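Local coordinates for protein putative glycosyltransferase (GalT1) (PDB 4PHR) that binds UDP and manganese and probably acts as a glycosyltransferase, represented here by the N-terminal GT-D domain of a longer protein, at residues E19-I24 / F136-E141; E232-E237 / T247-A252; T241-L246 / T251-Y256. One frame throughout, in Å; residues are numbered along the deposited sequence.

Contact 1: residues E19-I24 / F136-E141; sequences ESLKYI and FESLKE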
loop_
_atom_site.group_PDB
_atom_site.type_symbol
_atom_site.label_atom_id
_atom_site.label_comp_id
_atom_site.label_asym_id
_atom_site.label_seq_id
_atom_site.Cartn_x
_atom_site.Cartn_y
_atom_site.Cartn_z
ATOM N N GLU A 19 -3.652 -3.853 15.038
ATOM C CA GLU A 19 -2.969 -5.091 15.373
ATOM C C GLU A 19 -1.833 -5.353 14.389
ATOM O O GLU A 19 -0.760 -5.815 14.778
ATOM C CB GLU A 19 -3.959 -6.255 15.379
ATOM C CG GLU A 19 -5.183 -6.023 16.267
ATOM C CD GLU A 19 -4.825 -5.700 17.710
ATOM O OE1 GLU A 19 -5.569 -4.921 18.344
ATOM O OE2 GLU A 19 -3.812 -6.230 18.214
ATOM N N SER A 20 -2.070 -5.053 13.111
ATOM C CA SER A 20 -1.018 -5.160 12.099
ATOM C C SER A 20 0.155 -4.260 12.442
ATOM O O SER A 20 1.313 -4.657 12.326
ATOM C CB SER A 20 -1.543 -4.801 10.706
ATOM O OG SER A 20 -2.291 -5.874 10.177
ATOM N N LEU A 21 -0.152 -3.046 12.869
ATOM C CA LEU A 21 0.895 -2.093 13.213
ATOM C C LEU A 21 1.712 -2.558 14.420
ATOM O O LEU A 21 2.933 -2.386 14.456
ATOM C CB LEU A 21 0.298 -0.708 13.445
ATOM C CG LEU A 21 -0.174 -0.041 12.147
ATOM C CD1 LEU A 21 -1.034 1.186 12.432
ATOM C CD2 LEU A 21 1.013 0.318 11.240
ATOM N N LYS A 22 1.048 -3.163 15.405
ATOM C CA LYS A 22 1.762 -3.677 16.573
ATOM C C LYS A 22 2.719 -4.775 16.143
ATOM O O LYS A 22 3.848 -4.859 16.624
ATOM C CB LYS A 22 0.789 -4.216 17.627
ATOM C CG LYS A 22 -0.001 -3.139 18.341
ATOM C CD LYS A 22 -1.148 -3.738 19.138
ATOM C CE LYS A 22 -1.925 -2.665 19.875
ATOM N NZ LYS A 22 -3.285 -3.137 20.262
ATOM N N TYR A 23 2.256 -5.615 15.224
ATOM C CA TYR A 23 3.079 -6.680 14.674
ATOM C C TYR A 23 4.321 -6.126 13.974
ATOM O O TYR A 23 5.433 -6.593 14.194
ATOM C CB TYR A 23 2.253 -7.518 13.697
ATOM C CG TYR A 23 2.983 -8.693 13.094
ATOM C CD1 TYR A 23 3.980 -8.509 12.145
ATOM C CD2 TYR A 23 2.657 -9.992 13.456
ATOM C CE1 TYR A 23 4.636 -9.579 11.580
ATOM C CE2 TYR A 23 3.309 -11.070 12.903
ATOM C CZ TYR A 23 4.297 -10.864 11.968
ATOM O OH TYR A 23 4.946 -11.937 11.409
ATOM N N ILE A 24 4.118 -5.142 13.103
ATOM C CA ILE A 24 5.219 -4.567 12.335
ATOM C C ILE A 24 6.288 -3.976 13.255
ATOM O O ILE A 24 7.482 -4.192 13.049
ATOM C CB ILE A 24 4.711 -3.496 11.338
ATOM C CG1 ILE A 24 3.746 -4.127 10.326
ATOM C CG2 ILE A 24 5.884 -2.823 10.634
ATOM C CD1 ILE A 24 2.801 -3.133 9.645
ATOM N N PHE A 136 -3.600 6.801 12.541
ATOM C CA PHE A 136 -2.548 7.628 11.945
ATOM C C PHE A 136 -1.415 7.894 12.924
ATOM O O PHE A 136 -0.254 7.947 12.530
ATOM C CB PHE A 136 -3.105 8.936 11.376
ATOM C CG PHE A 136 -3.783 8.772 10.045
ATOM C CD1 PHE A 136 -3.050 8.413 8.923
ATOM C CD2 PHE A 136 -5.149 8.966 9.914
ATOM C CE1 PHE A 136 -3.662 8.254 7.691
ATOM C CE2 PHE A 136 -5.770 8.818 8.686
ATOM C CZ PHE A 136 -5.028 8.458 7.572
ATOM N N GLU A 137 -1.750 8.029 14.205
ATOM C CA GLU A 137 -0.724 8.207 15.221
ATOM C C GLU A 137 0.158 6.967 15.316
ATOM O O GLU A 137 1.377 7.072 15.442
ATOM C CB GLU A 137 -1.344 8.536 16.583
ATOM C CG GLU A 137 -2.093 9.863 16.632
ATOM C CD GLU A 137 -1.171 11.072 16.614
ATOM O OE1 GLU A 137 -0.289 11.149 15.731
ATOM O OE2 GLU A 137 -1.332 11.950 17.490
ATOM N N SER A 138 -0.453 5.787 15.232
ATOM C CA SER A 138 0.326 4.557 15.275
ATOM C C SER A 138 1.196 4.399 14.032
ATOM O O SER A 138 2.351 3.987 14.121
ATOM C CB SER A 138 -0.572 3.337 15.464
ATOM O OG SER A 138 0.203 2.153 15.518
ATOM N N LEU A 139 0.641 4.738 12.875
ATOM C CA LEU A 139 1.414 4.728 11.640
ATOM C C LEU A 139 2.644 5.632 11.749
ATOM O O LEU A 139 3.747 5.225 11.401
ATOM C CB LEU A 139 0.549 5.173 10.458
ATOM C CG LEU A 139 -0.308 4.090 9.805
ATOM C CD1 LEU A 139 -1.429 4.713 8.983
ATOM C CD2 LEU A 139 0.556 3.175 8.948
ATOM N N LYS A 140 2.452 6.859 12.235
ATOM C CA LYS A 140 3.541 7.833 12.296
ATOM C C LYS A 140 4.692 7.337 13.169
ATOM O O LYS A 140 5.849 7.683 12.935
ATOM C CB LYS A 140 3.031 9.182 12.804
ATOM C CG LYS A 140 2.213 9.963 11.779
ATOM C CD LYS A 140 1.547 11.178 12.422
ATOM C CE LYS A 140 0.750 11.972 11.401
ATOM N NZ LYS A 140 0.089 13.166 12.003
ATOM N N GLU A 141 4.377 6.516 14.165
ATOM C CA GLU A 141 5.417 5.971 15.027
ATOM C C GLU A 141 6.384 5.067 14.265
ATOM O O GLU A 141 7.502 4.825 14.719
ATOM C CB GLU A 141 4.818 5.245 16.239
ATOM C CG GLU A 141 4.118 6.170 17.230
ATOM C CD GLU A 141 5.031 7.262 17.777
ATOM O OE1 GLU A 141 6.247 7.014 17.921
ATOM O OE2 GLU A 141 4.533 8.373 18.060
#

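Contact 2: residues E232-E237 / T247-A252; sequences EYEWYE and TNKHTA. With UDP (uridine-5'-diphosphate), chain B.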
loop_
_atom_site.group_PDB
_atom_site.type_symbol
_atom_site.label_atom_id
_atom_site.label_comp_id
_atom_site.label_asym_id
_atom_site.label_seq_id
_atom_site.Cartn_x
_atom_site.Cartn_y
_atom_site.Cartn_z
ATOM N N GLU A 232 -5.385 9.204 1.920
ATOM C CA GLU A 232 -6.192 8.947 3.109
ATOM C C GLU A 232 -5.893 9.978 4.199
ATOM O O GLU A 232 -6.804 10.481 4.870
ATOM C CB GLU A 232 -5.957 7.522 3.602
ATOM C CG GLU A 232 -6.560 6.465 2.668
ATOM C CD GLU A 232 -7.959 6.036 3.089
ATOM O OE1 GLU A 232 -8.495 6.596 4.070
ATOM O OE2 GLU A 232 -8.526 5.127 2.442
ATOM N N TYR A 233 -4.621 10.324 4.363
ATOM C CA TYR A 233 -4.255 11.310 5.364
ATOM C C TYR A 233 -4.823 12.682 5.005
ATOM O O TYR A 233 -5.320 13.396 5.868
ATOM C CB TYR A 233 -2.736 11.374 5.547
ATOM C CG TYR A 233 -2.319 12.220 6.724
ATOM C CD1 TYR A 233 -2.678 11.863 8.017
ATOM C CD2 TYR A 233 -1.581 13.386 6.545
ATOM C CE1 TYR A 233 -2.307 12.646 9.106
ATOM C CE2 TYR A 233 -1.205 14.169 7.628
ATOM C CZ TYR A 233 -1.565 13.787 8.902
ATOM O OH TYR A 233 -1.197 14.571 9.979
ATOM N N GLU A 234 -4.758 13.054 3.730
ATOM C CA GLU A 234 -5.316 14.339 3.301
ATOM C C GLU A 234 -6.825 14.383 3.542
ATOM O O GLU A 234 -7.361 15.377 4.031
ATOM C CB GLU A 234 -5.022 14.592 1.818
ATOM C CG GLU A 234 -3.556 14.836 1.495
ATOM C CD GLU A 234 -3.179 16.293 1.517
ATOM O OE1 GLU A 234 -4.070 17.138 1.734
ATOM O OE2 GLU A 234 -1.986 16.588 1.312
ATOM N N TRP A 235 -7.517 13.295 3.209
ATOM C CA TRP A 235 -8.960 13.238 3.444
ATOM C C TRP A 235 -9.272 13.348 4.942
ATOM O O TRP A 235 -10.192 14.060 5.350
ATOM C CB TRP A 235 -9.535 11.943 2.872
ATOM C CG TRP A 235 -9.602 11.911 1.383
ATOM C CD1 TRP A 235 -9.795 12.976 0.546
ATOM C CD2 TRP A 235 -9.494 10.755 0.540
ATOM N NE1 TRP A 235 -9.821 12.552 -0.758
ATOM C CE2 TRP A 235 -9.631 11.194 -0.791
ATOM C CE3 TRP A 235 -9.284 9.391 0.781
ATOM C CZ2 TRP A 235 -9.568 10.325 -1.875
ATOM C CZ3 TRP A 235 -9.224 8.524 -0.301
ATOM C CH2 TRP A 235 -9.368 8.997 -1.613
ATOM N N TYR A 236 -8.493 12.639 5.753
ATOM C CA TYR A 236 -8.636 12.684 7.202
ATOM C C TYR A 236 -8.432 14.106 7.755
ATOM O O TYR A 236 -9.213 14.581 8.589
ATOM C CB TYR A 236 -7.670 11.687 7.853
ATOM C CG TYR A 236 -7.358 11.955 9.303
ATOM C CD1 TYR A 236 -6.171 12.576 9.674
ATOM C CD2 TYR A 236 -8.250 11.587 10.305
ATOM C CE1 TYR A 236 -5.883 12.827 11.002
ATOM C CE2 TYR A 236 -7.969 11.836 11.637
ATOM C CZ TYR A 236 -6.783 12.454 11.978
ATOM O OH TYR A 236 -6.494 12.700 13.302
ATOM N N GLU A 237 -7.405 14.804 7.275
ATOM C CA GLU A 237 -7.077 16.128 7.802
ATOM C C GLU A 237 -8.147 17.153 7.448
ATOM O O GLU A 237 -8.330 18.144 8.164
ATOM C CB GLU A 237 -5.715 16.604 7.289
ATOM C CG GLU A 237 -4.526 15.840 7.837
ATOM C CD GLU A 237 -4.129 16.286 9.227
ATOM O OE1 GLU A 237 -3.191 17.103 9.346
ATOM O OE2 GLU A 237 -4.751 15.822 10.201
ATOM N N THR A 247 -5.994 18.536 -5.829
ATOM C CA THR A 247 -5.675 19.229 -7.065
ATOM C C THR A 247 -4.188 19.146 -7.387
ATOM O O THR A 247 -3.793 19.213 -8.555
ATOM C CB THR A 247 -6.124 20.698 -7.005
ATOM O OG1 THR A 247 -5.309 21.411 -6.066
ATOM C CG2 THR A 247 -7.579 20.776 -6.566
ATOM N N ASN A 248 -3.371 18.988 -6.354
ATOM C CA ASN A 248 -1.937 19.200 -6.484
ATOM C C ASN A 248 -1.110 17.926 -6.610
ATOM O O ASN A 248 0.113 17.979 -6.689
ATOM C CB ASN A 248 -1.427 20.064 -5.318
ATOM C CG ASN A 248 -1.679 19.424 -3.952
ATOM O OD1 ASN A 248 -2.672 18.723 -3.750
ATOM N ND2 ASN A 248 -0.773 19.665 -3.009
ATOM N N LYS A 249 -1.777 16.779 -6.632
ATOM C CA LYS A 249 -1.080 15.506 -6.674
ATOM C C LYS A 249 -2.067 14.416 -7.046
ATOM O O LYS A 249 -3.260 14.670 -7.174
ATOM C CB LYS A 249 -0.454 15.197 -5.314
ATOM C CG LYS A 249 -1.462 15.144 -4.184
ATOM C CD LYS A 249 -0.861 14.646 -2.878
ATOM C CE LYS A 249 -0.297 15.782 -2.056
ATOM N NZ LYS A 249 0.134 15.322 -0.702
ATOM N N HIS A 250 -1.557 13.204 -7.213
ATOM C CA HIS A 250 -2.387 12.019 -7.415
ATOM C C HIS A 250 -3.396 11.839 -6.279
ATOM O O HIS A 250 -3.065 12.057 -5.119
ATOM C CB HIS A 250 -1.461 10.797 -7.464
ATOM C CG HIS A 250 -2.179 9.484 -7.453
ATOM N ND1 HIS A 250 -2.795 8.966 -8.570
ATOM C CD2 HIS A 250 -2.371 8.583 -6.463
ATOM C CE1 HIS A 250 -3.332 7.798 -8.268
ATOM N NE2 HIS A 250 -3.092 7.544 -6.995
ATOM N N THR A 251 -4.615 11.424 -6.614
ATOM C CA THR A 251 -5.605 11.059 -5.607
ATOM C C THR A 251 -6.045 9.610 -5.778
ATOM O O THR A 251 -6.411 9.200 -6.874
ATOM C CB THR A 251 -6.878 11.927 -5.700
ATOM O OG1 THR A 251 -6.534 13.315 -5.686
ATOM C CG2 THR A 251 -7.779 11.644 -4.514
ATOM N N ALA A 252 -6.038 8.849 -4.682
ATOM C CA ALA A 252 -6.553 7.479 -4.681
ATOM C C ALA A 252 -7.934 7.412 -5.325
ATOM O O ALA A 252 -8.795 8.247 -5.046
ATOM C CB ALA A 252 -6.627 6.944 -3.256
HETATM N N1 UDP B . 1.940 4.226 -8.369
HETATM C C2 UDP B . 2.999 4.726 -9.086
HETATM N N3 UDP B . 3.437 4.068 -10.211
HETATM C C4 UDP B . 2.828 2.907 -10.623
HETATM C C5 UDP B . 1.755 2.392 -9.896
HETATM C C6 UDP B . 1.243 3.156 -8.853
HETATM O O2 UDP B . 3.545 5.776 -8.746
HETATM O O4 UDP B . 3.276 2.337 -11.624
HETATM C "C1'" UDP B . 1.545 4.904 -7.126
HETATM C "C2'" UDP B . 0.302 5.752 -7.099
HETATM O "O2'" UDP B . 0.562 7.033 -7.634
HETATM C "C3'" UDP B . 0.025 5.797 -5.613
HETATM C "C4'" UDP B . 0.476 4.424 -5.142
HETATM O "O4'" UDP B . 1.278 3.877 -6.192
HETATM O "O3'" UDP B . 0.839 6.772 -4.999
HETATM C "C5'" UDP B . -0.704 3.511 -4.833
HETATM O "O5'" UDP B . -0.203 2.228 -4.477
HETATM P PA UDP B . -1.177 0.997 -4.122
HETATM O O1A UDP B . -1.940 0.609 -5.325
HETATM O O2A UDP B . -0.312 -0.049 -3.525
HETATM O O3A UDP B . -2.177 1.678 -3.045
HETATM P PB UDP B . -3.351 1.080 -2.085
HETATM O O1B UDP B . -4.636 1.504 -2.714
HETATM O O2B UDP B . -3.114 1.761 -0.791
HETATM O O3B UDP B . -3.222 -0.411 -2.027
HETATM O O HOH W 1 -0.889 18.748 0.013
#

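Contact 3: residues T241-L246 / T251-Y256; sequences TYKVKL and TAEFNY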
loop_
_atom_site.group_PDB
_atom_site.type_symbol
_atom_site.label_atom_id
_atom_site.label_comp_id
_atom_site.label_asym_id
_atom_site.label_seq_id
_atom_site.Cartn_x
_atom_site.Cartn_y
_atom_site.Cartn_z
ATOM N N THR A 241 -15.895 13.460 3.863
ATOM C CA THR A 241 -16.886 12.405 4.023
ATOM C C THR A 241 -16.967 11.541 2.770
ATOM O O THR A 241 -17.544 10.452 2.789
ATOM C CB THR A 241 -18.271 12.985 4.350
ATOM O OG1 THR A 241 -18.618 13.971 3.372
ATOM C CG2 THR A 241 -18.257 13.637 5.724
ATOM N N TYR A 242 -16.380 12.034 1.683
ATOM C CA TYR A 242 -16.329 11.297 0.426
ATOM C C TYR A 242 -14.957 11.491 -0.206
ATOM O O TYR A 242 -14.187 12.332 0.243
ATOM C CB TYR A 242 -17.432 11.776 -0.523
ATOM C CG TYR A 242 -17.209 13.163 -1.093
ATOM C CD1 TYR A 242 -17.567 14.299 -0.377
ATOM C CD2 TYR A 242 -16.648 13.335 -2.353
ATOM C CE1 TYR A 242 -17.369 15.568 -0.898
ATOM C CE2 TYR A 242 -16.445 14.599 -2.882
ATOM C CZ TYR A 242 -16.807 15.711 -2.150
ATOM O OH TYR A 242 -16.607 16.969 -2.673
ATOM N N LYS A 243 -14.655 10.716 -1.242
ATOM C CA LYS A 243 -13.354 10.791 -1.904
ATOM C C LYS A 243 -13.213 12.032 -2.780
ATOM O O LYS A 243 -13.541 12.012 -3.968
ATOM C CB LYS A 243 -13.091 9.521 -2.716
ATOM C CG LYS A 243 -12.961 8.284 -1.849
ATOM C CD LYS A 243 -12.669 7.043 -2.666
ATOM C CE LYS A 243 -12.785 5.798 -1.805
ATOM N NZ LYS A 243 -12.570 4.549 -2.586
ATOM N N VAL A 244 -12.718 13.109 -2.183
ATOM C CA VAL A 244 -12.587 14.379 -2.882
ATOM C C VAL A 244 -11.274 14.442 -3.655
ATOM O O VAL A 244 -10.240 13.968 -3.194
ATOM C CB VAL A 244 -12.704 15.576 -1.907
ATOM C CG1 VAL A 244 -11.666 15.473 -0.810
ATOM C CG2 VAL A 244 -12.576 16.898 -2.646
ATOM N N LYS A 245 -11.323 15.015 -4.847
ATOM C CA LYS A 245 -10.136 15.094 -5.675
ATOM C C LYS A 245 -9.159 16.105 -5.087
ATOM O O LYS A 245 -9.535 17.225 -4.742
ATOM C CB LYS A 245 -10.512 15.502 -7.099
ATOM C CG LYS A 245 -9.369 15.385 -8.086
ATOM C CD LYS A 245 -9.774 15.907 -9.447
ATOM C CE LYS A 245 -8.662 15.713 -10.464
ATOM N NZ LYS A 245 -8.357 14.269 -10.675
ATOM N N LEU A 246 -7.903 15.697 -4.954
ATOM C CA LEU A 246 -6.850 16.624 -4.588
ATOM C C LEU A 246 -6.355 17.266 -5.883
ATOM O O LEU A 246 -6.318 16.624 -6.931
ATOM C CB LEU A 246 -5.733 15.885 -3.848
ATOM C CG LEU A 246 -6.271 14.980 -2.730
ATOM C CD1 LEU A 246 -5.184 14.101 -2.132
ATOM C CD2 LEU A 246 -6.973 15.791 -1.648
ATOM N N THR A 251 -4.615 11.424 -6.614
ATOM C CA THR A 251 -5.605 11.059 -5.607
ATOM C C THR A 251 -6.045 9.610 -5.778
ATOM O O THR A 251 -6.411 9.200 -6.874
ATOM C CB THR A 251 -6.878 11.927 -5.700
ATOM O OG1 THR A 251 -6.534 13.315 -5.686
ATOM C CG2 THR A 251 -7.779 11.644 -4.514
ATOM N N ALA A 252 -6.038 8.849 -4.682
ATOM C CA ALA A 252 -6.553 7.479 -4.681
ATOM C C ALA A 252 -7.934 7.412 -5.325
ATOM O O ALA A 252 -8.795 8.247 -5.046
ATOM C CB ALA A 252 -6.627 6.944 -3.256
ATOM N N GLU A 253 -8.124 6.410 -6.180
ATOM C CA GLU A 253 -9.400 6.095 -6.844
ATOM C C GLU A 253 -9.757 7.007 -8.012
ATOM O O GLU A 253 -10.772 6.811 -8.683
ATOM C CB GLU A 253 -10.556 5.970 -5.849
ATOM C CG GLU A 253 -10.602 4.615 -5.129
ATOM C CD GLU A 253 -9.629 4.515 -3.972
ATOM O OE1 GLU A 253 -9.805 5.255 -2.985
ATOM O OE2 GLU A 253 -8.690 3.696 -4.044
ATOM N N PHE A 254 -8.912 7.996 -8.262
ATOM C CA PHE A 254 -8.984 8.752 -9.502
ATOM C C PHE A 254 -7.932 8.146 -10.410
ATOM O O PHE A 254 -6.737 8.387 -10.243
ATOM C CB PHE A 254 -8.744 10.235 -9.242
ATOM C CG PHE A 254 -9.878 10.900 -8.522
ATOM C CD1 PHE A 254 -10.054 10.720 -7.160
ATOM C CD2 PHE A 254 -10.780 11.688 -9.208
ATOM C CE1 PHE A 254 -11.100 11.318 -6.500
ATOM C CE2 PHE A 254 -11.828 12.293 -8.554
ATOM C CZ PHE A 254 -11.991 12.109 -7.199
ATOM N N ASN A 255 -8.398 7.352 -11.372
ATOM C CA ASN A 255 -7.573 6.318 -11.994
ATOM C C ASN A 255 -6.830 6.677 -13.275
ATOM O O ASN A 255 -6.373 5.783 -13.990
ATOM C CB ASN A 255 -8.414 5.055 -12.222
ATOM C CG ASN A 255 -8.685 4.301 -10.936
ATOM O OD1 ASN A 255 -7.864 4.312 -10.014
ATOM N ND2 ASN A 255 -9.839 3.646 -10.862
ATOM N N TYR A 256 -6.693 7.969 -13.558
ATOM C CA TYR A 256 -6.020 8.403 -14.778
ATOM C C TYR A 256 -5.024 9.544 -14.553
ATOM O O TYR A 256 -4.377 10.001 -15.494
ATOM C CB TYR A 256 -7.058 8.802 -15.830
ATOM C CG TYR A 256 -8.129 7.753 -16.038
ATOM C CD1 TYR A 256 -7.894 6.645 -16.841
ATOM C CD2 TYR A 256 -9.372 7.866 -15.426
ATOM C CE1 TYR A 256 -8.864 5.684 -17.032
ATOM C CE2 TYR A 256 -10.351 6.908 -15.614
ATOM C CZ TYR A 256 -10.089 5.818 -16.416
ATOM O OH TYR A 256 -11.056 4.857 -16.611
HETATM O O HOH W 2 -5.787 14.408 -8.078
#

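Contact 1: residues E19-I24 / F136-E141
No flat group enters the contact of Leu21 with Ser138 and Leu139; the aromatic ring of Phe136 belongs to the other side of its helix, where it meets Tyr233 edge-to-face and Tyr236 with the planes about 35° apart. The contact itself is a helix-helix packing of the GT-D fold. Helix 17-27 leads into strand 30-33 of the three-stranded parallel sheet, and helix 132-140 leads into strand 147-153 of the five-stranded one, so the pair joins helices that feed two different sheets. The two segments run in the same general direction and come closest at Leu21 and Ser138, whose CA atoms lie 7.0 Å apart.

Leu21 carries the whole of its own side. Its CB points at the other helix, and with CG turned away from the carbonyl carbon (chi1 -72°) the two methyls divide their work. CD1 lies 3.5 Å from Ser138 OG and 3.7 Å from Ser138 CB, a van der Waals touch on a hydroxyl that has its hydrogen bond with a residue just outside the two segments. Ser138 OG swings anti to its backbone N (chi1 -179°) and also reaches 3.5 Å from Leu21 CB. Beyond the serine, the carbonyl O of Ser138 accepts a hydrogen bond from Lys25 NZ, a polar tie between the same helices. Pro122 and Ile229 also touch Leu139. The side chains of Leu21 and Leu139 cross at about a right angle, methyl against methyl, with Leu21 CD2 3.7 Å from Leu139 CD2.

Contact 2: residues E232-E237 / T247-A252
Glu234 and Lys249 form the charged part of this contact between helix 229-238 and the loop that follows it. Their side chains approach from opposite directions, and Lys249 NZ donates to Glu234 OE2 at 3.2 Å, meeting the anti side of the oxygen 28° out of the carboxylate plane. Lys249 gets there by a bend at chi3 (89°). The same amine forms a second salt bridge with Asp230 and a hydrogen bond to the carbonyl of Val160. Glu234 OE2 is shared too: Asn162 ND2 bonds to it, and a water donates to it at 2.7 Å while accepting from Asn248 ND2.

The apolar part is the six-membered ring of Trp235. Thr251 CG2 lies obliquely 3.5 Å from Trp235 CZ2, Ala252 CB packs 3.8 Å from Trp235 CH2, and the carbonyl O of Ala252 sits at the ring edge, in its plane. The indole NE1 bonds to Val244 O.

Ligand contact comes from His250, whose ring has UDP O2' 3.5 Å above its centre. Its NE2 is hydrogen-bonded to His228, which itself binds UDP, and its ND1 to Asp257.

The ion pair just before His250 and the tryptophan packing just after it thus tie this part of the loop to the helix, and two carboxylates around one largely buried amine would probably favour its charged form.

Contact 3: residues T241-L246 / T251-Y256
Phe254, Lys243 and Thr251 bury the most surface here, where the loop after helix 229-238 in the GT-D fold doubles back on itself. Residues 251-254 make a type II beta turn, closed by the backbone bond from Phe254 N to Thr251 O, while Lys243 is the centre of an inverse gamma turn in the facing segment.

Phe254 lays one ring face against Lys245: Lys245 CB stands 4.1 Å from the centroid of the Phe254 ring, a CH-pi contact. At the ring edge, in its plane, lies the carbonyl O of Lys243, 3.6 Å from Phe254 CZ. Lys245 runs on past the ring and bends at its last torsion, its amine bonding to Glu258 O.

Lys243 stretches fully beyond CG, which is turned away from the carbonyl carbon (chi1 -65°), and its NZ forms a salt bridge with Glu253 OE1 at 2.9 Å. The amine comes from above the carboxylate plane, 52° out of it. Arg121, a UDP-binding residue, holds the same oxygen with its NH2, and the Glu253 side chain lies about 4 Å from the bound manganese, so the turn borders the UDP and manganese site.

Thr251 turns its hydroxyl to the other segment. Leu246 N donates to Thr251 OG1 at 2.8 Å, with an N-H...O angle of 153°, and a water accepts from Thr251 OG1 at 2.7 Å while donating to Leu246 O at 2.6 Å.

Contacts 1 and 2 are buried, whereas contact 3 is partly buried at the outer side of the fold. Helix 229-238 links them: Tyr233 and Tyr236 face helix 132-140 of contact 1, where Lys140 NZ lies 2.8 Å from Tyr233 OH, a probable hydrogen bond, while Trp235 faces contact 3. Contacts 2 and 3 share Thr251 and Ala252, with centres only about 7 Å apart; contact 1 stays about 11 Å from contact 3 at the nearest atoms. Across its two segments contact 1 relies on leucine methyls and a serine. Contacts 2 (helix to loop) and 3 (loop to loop) each add a lysine-glutamate salt bridge and a bridging water, nearer UDP and manganese.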